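Local coordinates for homospermidine synthase (Legionella pneumophila subsp. pneumophila str. Philadelphia 1, PDB 2PH5), which binds NAD and probably catalyses formation of the polyamine homospermidine, at residues A[52-55]-A[56-60]; A[298-301]-A[302-306]; A[460-463]-A[464-467]. All coordinates share one frame; numbering follows the deposited sequence.

How the contacts relate
Contacts 1, 2 and 3 follow one another along the chain, and none touches another. Contact 1 belongs to helix 55-59 of the Rossmann-type NAD-binding domain, between strands 43-47 and 62-65 of the parallel sheet and close to the NAD-binding residue Phe21. Contact 2 sits in the C-terminal domain of the saccharopine dehydrogenase type, where helix 295-302 hands over to edge strand 305-306 of the mixed sheet; its centre is about 43 Å from that of contact 1, across the middle of the chain. Contact 3, away from the NAD site, leads into helix 466-469, its centre about 21 Å from that of contact 2 and about 52 Å from that of contact 1. All three are local turns where the chain enters or leaves a helix.

Contact 1: A[52-55]-A[56-60]; sequences KVDV and AQQYG
Val55 turns CG1 anti to its backbone N (chi1 -179°), and Tyr59 has CG beside its own backbone N (chi1 -70°). The two side chains lie next to each other on one side of the helix, pointing the same way. Val55 CG1 lies 4.0 Å from Tyr59 CE2, while the ring also brings an edge to the backbone, with Tyr59 CD2 3.2 Å from Val55 O and that oxygen near the ring plane. The same carbonyl accepts Tyr59 N at 3.3 Å and, weakly, Gln58 N. One residue earlier, Gln58 N gives a 2.9 Å bond to Asp54 O, nearly in line with the carbonyl. Asp54 holds the N-cap position, but its side chain makes no capping bond; the carboxylate crosses the Gln58 side chain at a slant, with Asp54 OD1 3.2 Å from Gln58 CG. This short helix joins strands 43-47 and 62-65 of the Rossmann-type NAD-binding domain, and Gly60, with positive phi, is the C-prime residue of the Schellman motif that ends it. Val55 and Tyr59 face helix 23-35, Val55 against Gln26 and Met29 and Tyr59 against Pro30, with the Tyr59 ring nearly parallel to that of Phe33. On another side of the first turn, Gln57 bends at chi2 and folds back until OE1 is 3.3 Å from Asp54 CA. A water there donates to Gln57 OE1 at 2.8 Å and to Val53 O at 3.2 Å, and weakly accepts Ala56 N, tying the glutamine to the start of the helix.

Contact 2: A[298-301]-A[302-306]; sequences SLTN and FLTLK
Thr304 hooks its hydroxyl back onto the last turn of helix 295-302, where OG1 donates to Thr300 O at 2.8 Å. With OG1 beside its own backbone N (chi1 -69°), the hydroxyl reaches that carbonyl while Thr304 N binds Asn301 O at 3.0 Å. Leu303 N also donates to Thr300 O, at 3.0 Å, so two donors grip this oxygen from opposite faces of the carbonyl plane. Leu303 N has a second, weak bond to Leu299 O; the regular helical bond just before it is Phe302 N to Ser298 O, 3.0 Å. The tight side is the buried one. Leu299 packs on Val163, Ser164 and Ile167 of helix 158-176, Ser298 OG is bonded to Glu419, and Thr300 OG1 turns back to Thr296 O. Phe302 CB sits close to the backbone, 3.2 Å from Ser298 O. The residue as a whole is partly exposed, and its ring leads off to Lys168 and the ring of Trp191. Asn301 lies on the solvent side, its side chain alongside that of Thr304 and pointing the same way, but OD1 stays 4.2 Å from Thr304 OG1, a loose approach. Bonds from residue i+4 here give way to bonds from i+3, a tightening characteristic of a helix C-terminus, and the chain then passes directly into edge strand 305-306 of the mixed sheet, where Leu305 pairs with strand 311-322.

Contact 3: A[460-463]-A[464-467]; sequences LSDP and WQFF
Pro463 lays its CG over one face of the Trp464 indole in a CH-pi contact, 4.0 Å from the centroid of the five-membered ring and only 4° off its normal. Trp464 keeps CG beside its backbone N (chi1 -54°), and the indole meets its immediate neighbour in sequence. Asp462 has CG anti to the backbone N (chi1 177°), and its carboxylate reaches forward past the proline. OD2 takes Trp464 N at 3.0 Å, the donor standing well above the carboxylate plane, and this plane is almost perpendicular to the indole. Gln465 carries CG beside its own N and bends at chi2, which folds the chain back over the turn and leaves CG 3.1 Å from Asp462 O and 3.7 Å from Asp462 CB. Gln465 N closes the type I beta turn from Asp462 to Gln465 on that same carbonyl, at 3.1 Å. Gln465 is itself the N-cap of helix 466-469, and Trp464 O is held outside the turn by His246. One aspartate therefore serves the turn twice, its carbonyl at the closing bond and its carboxylate at the Trp464 amide inside it, an Asx turn on a beta turn; the Trp464 N-H on OD2, together with Lys201 in a long and weak ion pair with OD1, is consistent with a charged carboxylate at this buried position.

Contact 1: A[52-55]-A[56-60]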
ATOM      1  N   LYS A  52      29.123  -5.666  -3.358  1.00 57.73           N
ATOM      2  CA  LYS A  52      29.461  -6.092  -2.010  1.00 58.05           C
ATOM      3  C   LYS A  52      29.295  -7.605  -1.909  1.00 56.48           C
ATOM      4  O   LYS A  52      29.454  -8.189  -0.837  1.00 57.19           O
ATOM      5  CB  LYS A  52      28.543  -5.396  -1.000  1.00 60.56           C
ATOM      6  CG  LYS A  52      29.249  -4.943   0.270  1.00 64.11           C
ATOM      7  CD  LYS A  52      30.302  -3.881  -0.037  1.00 66.23           C
ATOM      8  CE  LYS A  52      31.029  -3.434   1.224  1.00 68.17           C
ATOM      9  NZ  LYS A  52      31.987  -2.325   0.960  1.00 68.23           N
ATOM     10  N   VAL A  53      28.974  -8.236  -3.033  1.00 53.75           N
ATOM     11  CA  VAL A  53      28.776  -9.677  -3.055  1.00 51.42           C
ATOM     12  C   VAL A  53      30.020 -10.382  -3.592  1.00 48.03           C
ATOM     13  O   VAL A  53      30.780  -9.820  -4.385  1.00 47.02           O
ATOM     14  CB  VAL A  53      27.537 -10.050  -3.908  1.00 51.96           C
ATOM     15  CG1 VAL A  53      27.889 -10.018  -5.387  1.00 53.75           C
ATOM     16  CG2 VAL A  53      27.013 -11.415  -3.498  1.00 53.74           C
ATOM     17  N   ASP A  54      30.225 -11.617  -3.155  1.00 44.67           N
ATOM     18  CA  ASP A  54      31.388 -12.376  -3.577  1.00 42.81           C
ATOM     19  C   ASP A  54      31.077 -13.502  -4.558  1.00 38.55           C
ATOM     20  O   ASP A  54      31.778 -14.515  -4.585  1.00 38.78           O
ATOM     21  CB  ASP A  54      32.098 -12.940  -2.341  1.00 46.17           C
ATOM     22  CG  ASP A  54      31.146 -13.646  -1.389  1.00 48.70           C
ATOM     23  OD1 ASP A  54      30.613 -14.718  -1.750  1.00 49.31           O
ATOM     24  OD2 ASP A  54      30.924 -13.124  -0.275  1.00 52.02           O
ATOM     25  N   VAL A  55      30.044 -13.314  -5.375  1.00 33.05           N
ATOM     26  CA  VAL A  55      29.649 -14.330  -6.347  1.00 30.23           C
ATOM     27  C   VAL A  55      30.793 -14.651  -7.317  1.00 27.31           C
ATOM     28  O   VAL A  55      31.158 -15.820  -7.498  1.00 26.29           O
ATOM     29  CB  VAL A  55      28.383 -13.876  -7.133  1.00 30.06           C
ATOM     30  CG1 VAL A  55      27.954 -14.945  -8.135  1.00 28.16           C
ATOM     31  CG2 VAL A  55      27.264 -13.603  -6.156  1.00 28.12           C
ATOM     32  N   ALA A  56      31.368 -13.620  -7.925  1.00 23.83           N
ATOM     33  CA  ALA A  56      32.477 -13.824  -8.846  1.00 24.10           C
ATOM     34  C   ALA A  56      33.642 -14.558  -8.171  1.00 24.44           C
ATOM     35  O   ALA A  56      34.231 -15.465  -8.758  1.00 22.81           O
ATOM     36  CB  ALA A  56      32.951 -12.492  -9.396  1.00 22.13           C
ATOM     37  N   GLN A  57      33.957 -14.183  -6.932  1.00 25.99           N
ATOM     38  CA  GLN A  57      35.062 -14.813  -6.219  1.00 27.86           C
ATOM     39  C   GLN A  57      34.813 -16.280  -5.870  1.00 26.61           C
ATOM     40  O   GLN A  57      35.746 -17.081  -5.846  1.00 25.68           O
ATOM     41  CB  GLN A  57      35.400 -14.046  -4.939  1.00 31.66           C
ATOM     42  CG  GLN A  57      35.908 -12.639  -5.158  1.00 37.86           C
ATOM     43  CD  GLN A  57      34.794 -11.609  -5.145  1.00 44.15           C
ATOM     44  OE1 GLN A  57      33.756 -11.789  -5.790  1.00 47.77           O
ATOM     45  NE2 GLN A  57      35.007 -10.516  -4.413  1.00 45.47           N
ATOM     46  N   GLN A  58      33.560 -16.630  -5.602  1.00 25.81           N
ATOM     47  CA  GLN A  58      33.222 -18.001  -5.257  1.00 26.19           C
ATOM     48  C   GLN A  58      33.404 -18.927  -6.447  1.00 25.99           C
ATOM     49  O   GLN A  58      33.800 -20.082  -6.289  1.00 25.36           O
ATOM     50  CB  GLN A  58      31.782 -18.087  -4.759  1.00 26.57           C
ATOM     51  CG  GLN A  58      31.528 -17.283  -3.494  1.00 28.05           C
ATOM     52  CD  GLN A  58      32.090 -17.934  -2.240  1.00 28.89           C
ATOM     53  OE1 GLN A  58      32.024 -17.358  -1.151  1.00 27.72           O
ATOM     54  NE2 GLN A  58      32.636 -19.140  -2.384  1.00 28.30           N
ATOM     55  N   TYR A  59      33.120 -18.419  -7.641  1.00 26.71           N
ATOM     56  CA  TYR A  59      33.263 -19.222  -8.846  1.00 25.93           C
ATOM     57  C   TYR A  59      34.622 -19.029  -9.503  1.00 26.88           C
ATOM     58  O   TYR A  59      35.008 -19.797 -10.387  1.00 26.75           O
ATOM     59  CB  TYR A  59      32.138 -18.883  -9.826  1.00 24.40           C
ATOM     60  CG  TYR A  59      30.782 -19.364  -9.353  1.00 24.17           C
ATOM     61  CD1 TYR A  59      30.413 -20.707  -9.484  1.00 23.61           C
ATOM     62  CD2 TYR A  59      29.882 -18.486  -8.739  1.00 23.10           C
ATOM     63  CE1 TYR A  59      29.184 -21.166  -9.018  1.00 22.89           C
ATOM     64  CE2 TYR A  59      28.652 -18.931  -8.268  1.00 21.41           C
ATOM     65  CZ  TYR A  59      28.313 -20.276  -8.411  1.00 24.76           C
ATOM     66  OH  TYR A  59      27.110 -20.734  -7.930  1.00 27.29           O
ATOM     67  N   GLY A  60      35.348 -18.006  -9.061  1.00 26.63           N
ATOM     68  CA  GLY A  60      36.659 -17.732  -9.624  1.00 26.85           C
ATOM     69  C   GLY A  60      36.584 -17.205 -11.046  1.00 26.49           C
ATOM     70  O   GLY A  60      37.375 -17.590 -11.910  1.00 26.96           O
TER
HETATM   71  O   HOH W   1      31.908 -10.297  -7.308  1.00 53.77           O

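Contact 2: A[298-301]-A[302-306]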
ATOM      1  N   SER A 298       4.361  -6.760 -28.864  1.00 39.62           N
ATOM      2  CA  SER A 298       4.838  -7.913 -29.612  1.00 40.37           C
ATOM      3  C   SER A 298       3.874  -9.096 -29.490  1.00 40.46           C
ATOM      4  O   SER A 298       3.601  -9.779 -30.475  1.00 42.38           O
ATOM      5  CB  SER A 298       6.232  -8.314 -29.126  1.00 40.36           C
ATOM      6  OG  SER A 298       6.221  -8.614 -27.741  1.00 44.55           O
ATOM      7  N   LEU A 299       3.351  -9.338 -28.293  1.00 39.03           N
ATOM      8  CA  LEU A 299       2.420 -10.444 -28.103  1.00 38.16           C
ATOM      9  C   LEU A 299       1.091 -10.167 -28.786  1.00 36.35           C
ATOM     10  O   LEU A 299       0.535 -11.041 -29.448  1.00 36.65           O
ATOM     11  CB  LEU A 299       2.171 -10.705 -26.613  1.00 39.55           C
ATOM     12  CG  LEU A 299       3.328 -11.350 -25.857  1.00 41.05           C
ATOM     13  CD1 LEU A 299       2.986 -11.488 -24.380  1.00 42.88           C
ATOM     14  CD2 LEU A 299       3.630 -12.706 -26.474  1.00 42.89           C
ATOM     15  N   THR A 300       0.583  -8.952 -28.621  1.00 33.76           N
ATOM     16  CA  THR A 300      -0.690  -8.579 -29.225  1.00 31.01           C
ATOM     17  C   THR A 300      -0.677  -8.813 -30.739  1.00 30.92           C
ATOM     18  O   THR A 300      -1.568  -9.480 -31.273  1.00 30.53           O
ATOM     19  CB  THR A 300      -1.032  -7.106 -28.931  1.00 28.93           C
ATOM     20  OG1 THR A 300      -1.148  -6.919 -27.517  1.00 27.98           O
ATOM     21  CG2 THR A 300      -2.343  -6.725 -29.588  1.00 29.26           C
ATOM     22  N   ASN A 301       0.333  -8.272 -31.418  1.00 28.10           N
ATOM     23  CA  ASN A 301       0.464  -8.434 -32.857  1.00 27.25           C
ATOM     24  C   ASN A 301       0.633  -9.915 -33.194  1.00 28.67           C
ATOM     25  O   ASN A 301       0.086 -10.404 -34.178  1.00 28.54           O
ATOM     26  CB  ASN A 301       1.667  -7.642 -33.386  1.00 26.55           C
ATOM     27  CG  ASN A 301       1.451  -6.134 -33.331  1.00 26.61           C
ATOM     28  OD1 ASN A 301       0.347  -5.664 -33.046  1.00 26.73           O
ATOM     29  ND2 ASN A 301       2.500  -5.372 -33.621  1.00 23.35           N
ATOM     30  N   PHE A 302       1.389 -10.626 -32.365  1.00 30.14           N
ATOM     31  CA  PHE A 302       1.623 -12.051 -32.574  1.00 31.55           C
ATOM     32  C   PHE A 302       0.309 -12.828 -32.562  1.00 31.62           C
ATOM     33  O   PHE A 302       0.208 -13.888 -33.167  1.00 33.22           O
ATOM     34  CB  PHE A 302       2.548 -12.593 -31.481  1.00 31.59           C
ATOM     35  CG  PHE A 302       2.947 -14.029 -31.678  1.00 33.96           C
ATOM     36  CD1 PHE A 302       3.818 -14.389 -32.707  1.00 34.78           C
ATOM     37  CD2 PHE A 302       2.465 -15.021 -30.827  1.00 34.17           C
ATOM     38  CE1 PHE A 302       4.209 -15.720 -32.888  1.00 32.86           C
ATOM     39  CE2 PHE A 302       2.847 -16.351 -30.999  1.00 34.83           C
ATOM     40  CZ  PHE A 302       3.723 -16.700 -32.033  1.00 34.30           C
ATOM     41  N   LEU A 303      -0.699 -12.301 -31.873  1.00 30.65           N
ATOM     42  CA  LEU A 303      -1.995 -12.972 -31.800  1.00 31.42           C
ATOM     43  C   LEU A 303      -3.071 -12.201 -32.547  1.00 32.47           C
ATOM     44  O   LEU A 303      -4.259 -12.337 -32.261  1.00 28.52           O
ATOM     45  CB  LEU A 303      -2.420 -13.150 -30.345  1.00 28.37           C
ATOM     46  CG  LEU A 303      -1.491 -14.055 -29.546  1.00 29.87           C
ATOM     47  CD1 LEU A 303      -1.856 -13.993 -28.068  1.00 27.46           C
ATOM     48  CD2 LEU A 303      -1.590 -15.483 -30.088  1.00 28.42           C
ATOM     49  N   THR A 304      -2.637 -11.384 -33.499  1.00 35.36           N
ATOM     50  CA  THR A 304      -3.546 -10.589 -34.307  1.00 39.77           C
ATOM     51  C   THR A 304      -3.904 -11.360 -35.575  1.00 43.43           C
ATOM     52  O   THR A 304      -3.122 -12.179 -36.055  1.00 44.58           O
ATOM     53  CB  THR A 304      -2.904  -9.238 -34.696  1.00 37.74           C
ATOM     54  OG1 THR A 304      -2.773  -8.421 -33.530  1.00 38.18           O
ATOM     55  CG2 THR A 304      -3.754  -8.508 -35.728  1.00 37.53           C
ATOM     56  N   LEU A 305      -5.091 -11.097 -36.109  1.00 47.69           N
ATOM     57  CA  LEU A 305      -5.550 -11.764 -37.317  1.00 52.37           C
ATOM     58  C   LEU A 305      -6.247 -10.760 -38.236  1.00 56.04           C
ATOM     59  O   LEU A 305      -6.931  -9.839 -37.777  1.00 54.88           O
ATOM     60  CB  LEU A 305      -6.517 -12.891 -36.947  1.00 52.42           C
ATOM     61  CG  LEU A 305      -6.526 -14.159 -37.803  1.00 53.01           C
ATOM     62  CD1 LEU A 305      -5.141 -14.806 -37.802  1.00 52.73           C
ATOM     63  CD2 LEU A 305      -7.559 -15.131 -37.239  1.00 52.63           C
ATOM     64  N   LYS A 306      -6.069 -10.944 -39.540  1.00 60.67           N
ATOM     65  CA  LYS A 306      -6.679 -10.063 -40.529  1.00 65.25           C
ATOM     66  C   LYS A 306      -6.583 -10.664 -41.923  1.00 67.17           C
ATOM     67  O   LYS A 306      -5.729 -11.515 -42.181  1.00 67.80           O
ATOM     68  CB  LYS A 306      -6.004  -8.688 -40.494  1.00 66.38           C
ATOM     69  CG  LYS A 306      -4.487  -8.727 -40.468  1.00 68.09           C
ATOM     70  CD  LYS A 306      -3.914  -7.330 -40.256  1.00 70.25           C
ATOM     71  CE  LYS A 306      -2.393  -7.349 -40.194  1.00 71.80           C
ATOM     72  NZ  LYS A 306      -1.826  -5.980 -40.005  1.00 72.11           N
TER

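Contact 3: A[460-463]-A[464-467]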
ATOM      1  N   LEU A 460     -22.602  -6.195 -17.429  1.00 33.16           N
ATOM      2  CA  LEU A 460     -23.018  -7.577 -17.193  1.00 32.73           C
ATOM      3  C   LEU A 460     -23.018  -8.413 -18.466  1.00 31.64           C
ATOM      4  O   LEU A 460     -22.958  -9.638 -18.413  1.00 32.70           O
ATOM      5  CB  LEU A 460     -24.416  -7.600 -16.573  1.00 32.89           C
ATOM      6  CG  LEU A 460     -24.511  -6.899 -15.214  1.00 34.73           C
ATOM      7  CD1 LEU A 460     -25.964  -6.834 -14.755  1.00 32.24           C
ATOM      8  CD2 LEU A 460     -23.654  -7.651 -14.209  1.00 32.74           C
ATOM      9  N   SER A 461     -23.084  -7.734 -19.603  1.00 30.56           N
ATOM     10  CA  SER A 461     -23.108  -8.377 -20.908  1.00 29.71           C
ATOM     11  C   SER A 461     -21.859  -9.204 -21.193  1.00 28.86           C
ATOM     12  O   SER A 461     -21.934 -10.315 -21.716  1.00 27.56           O
ATOM     13  CB  SER A 461     -23.271  -7.309 -21.988  1.00 30.11           C
ATOM     14  OG  SER A 461     -22.711  -7.736 -23.214  1.00 36.23           O
ATOM     15  N   ASP A 462     -20.705  -8.656 -20.853  1.00 28.38           N
ATOM     16  CA  ASP A 462     -19.453  -9.344 -21.103  1.00 27.73           C
ATOM     17  C   ASP A 462     -18.466  -8.989 -20.003  1.00 27.47           C
ATOM     18  O   ASP A 462     -17.880  -7.902 -19.998  1.00 27.35           O
ATOM     19  CB  ASP A 462     -18.906  -8.925 -22.462  1.00 28.40           C
ATOM     20  CG  ASP A 462     -17.572  -9.548 -22.758  1.00 29.99           C
ATOM     21  OD1 ASP A 462     -16.937  -9.138 -23.752  1.00 31.26           O
ATOM     22  OD2 ASP A 462     -17.159 -10.449 -21.997  1.00 31.67           O
ATOM     23  N   PRO A 463     -18.257  -9.920 -19.065  1.00 26.65           N
ATOM     24  CA  PRO A 463     -17.346  -9.731 -17.938  1.00 26.18           C
ATOM     25  C   PRO A 463     -15.915  -9.468 -18.361  1.00 24.75           C
ATOM     26  O   PRO A 463     -15.149  -8.824 -17.648  1.00 24.35           O
ATOM     27  CB  PRO A 463     -17.501 -11.033 -17.156  1.00 26.94           C
ATOM     28  CG  PRO A 463     -17.753 -12.034 -18.230  1.00 27.50           C
ATOM     29  CD  PRO A 463     -18.710 -11.320 -19.149  1.00 26.87           C
ATOM     30  N   TRP A 464     -15.558  -9.946 -19.540  1.00 23.71           N
ATOM     31  CA  TRP A 464     -14.198  -9.753 -20.007  1.00 22.75           C
ATOM     32  C   TRP A 464     -13.932  -8.396 -20.639  1.00 22.60           C
ATOM     33  O   TRP A 464     -12.942  -8.227 -21.340  1.00 24.28           O
ATOM     34  CB  TRP A 464     -13.849 -10.870 -20.966  1.00 21.99           C
ATOM     35  CG  TRP A 464     -14.097 -12.187 -20.353  1.00 21.94           C
ATOM     36  CD1 TRP A 464     -14.819 -13.209 -20.884  1.00 19.56           C
ATOM     37  CD2 TRP A 464     -13.594 -12.653 -19.093  1.00 20.03           C
ATOM     38  NE1 TRP A 464     -14.797 -14.293 -20.039  1.00 22.03           N
ATOM     39  CE2 TRP A 464     -14.051 -13.981 -18.932  1.00 20.78           C
ATOM     40  CE3 TRP A 464     -12.802 -12.081 -18.088  1.00 19.74           C
ATOM     41  CZ2 TRP A 464     -13.740 -14.754 -17.803  1.00 19.78           C
ATOM     42  CZ3 TRP A 464     -12.492 -12.848 -16.964  1.00 21.79           C
ATOM     43  CH2 TRP A 464     -12.963 -14.175 -16.834  1.00 21.03           C
ATOM     44  N   GLN A 465     -14.807  -7.428 -20.387  1.00 21.91           N
ATOM     45  CA  GLN A 465     -14.625  -6.083 -20.928  1.00 23.37           C
ATOM     46  C   GLN A 465     -13.694  -5.286 -20.026  1.00 22.13           C
ATOM     47  O   GLN A 465     -13.848  -5.303 -18.802  1.00 23.88           O
ATOM     48  CB  GLN A 465     -15.967  -5.348 -21.014  1.00 24.44           C
ATOM     49  CG  GLN A 465     -16.865  -5.830 -22.131  1.00 24.20           C
ATOM     50  CD  GLN A 465     -16.453  -5.293 -23.481  1.00 24.73           C
ATOM     51  OE1 GLN A 465     -16.465  -6.013 -24.475  1.00 28.29           O
ATOM     52  NE2 GLN A 465     -16.104  -4.022 -23.529  1.00 22.88           N
ATOM     53  N   PHE A 466     -12.745  -4.571 -20.620  1.00 20.96           N
ATOM     54  CA  PHE A 466     -11.810  -3.774 -19.835  1.00 20.74           C
ATOM     55  C   PHE A 466     -12.578  -2.848 -18.884  1.00 21.08           C
ATOM     56  O   PHE A 466     -12.113  -2.527 -17.787  1.00 22.64           O
ATOM     57  CB  PHE A 466     -10.894  -2.961 -20.756  1.00 18.96           C
ATOM     58  CG  PHE A 466      -9.764  -2.278 -20.035  1.00 21.62           C
ATOM     59  CD1 PHE A 466      -9.679  -0.888 -20.008  1.00 18.77           C
ATOM     60  CD2 PHE A 466      -8.790  -3.027 -19.362  1.00 20.00           C
ATOM     61  CE1 PHE A 466      -8.649  -0.254 -19.325  1.00 22.50           C
ATOM     62  CE2 PHE A 466      -7.755  -2.398 -18.676  1.00 20.38           C
ATOM     63  CZ  PHE A 466      -7.682  -1.008 -18.655  1.00 21.20           C
ATOM     64  N   PHE A 467     -13.771  -2.448 -19.304  1.00 20.96           N
ATOM     65  CA  PHE A 467     -14.631  -1.584 -18.504  1.00 21.34           C
ATOM     66  C   PHE A 467     -14.878  -2.206 -17.113  1.00 21.32           C
ATOM     67  O   PHE A 467     -15.018  -1.482 -16.124  1.00 21.57           O
ATOM     68  CB  PHE A 467     -15.958  -1.387 -19.250  1.00 21.07           C
ATOM     69  CG  PHE A 467     -16.839  -0.316 -18.678  1.00 19.58           C
ATOM     70  CD1 PHE A 467     -16.508   1.026 -18.808  1.00 20.67           C
ATOM     71  CD2 PHE A 467     -18.025  -0.653 -18.043  1.00 21.04           C
ATOM     72  CE1 PHE A 467     -17.353   2.019 -18.314  1.00 22.24           C
ATOM     73  CE2 PHE A 467     -18.878   0.328 -17.546  1.00 22.54           C
ATOM     74  CZ  PHE A 467     -18.542   1.669 -17.681  1.00 21.23           C
TER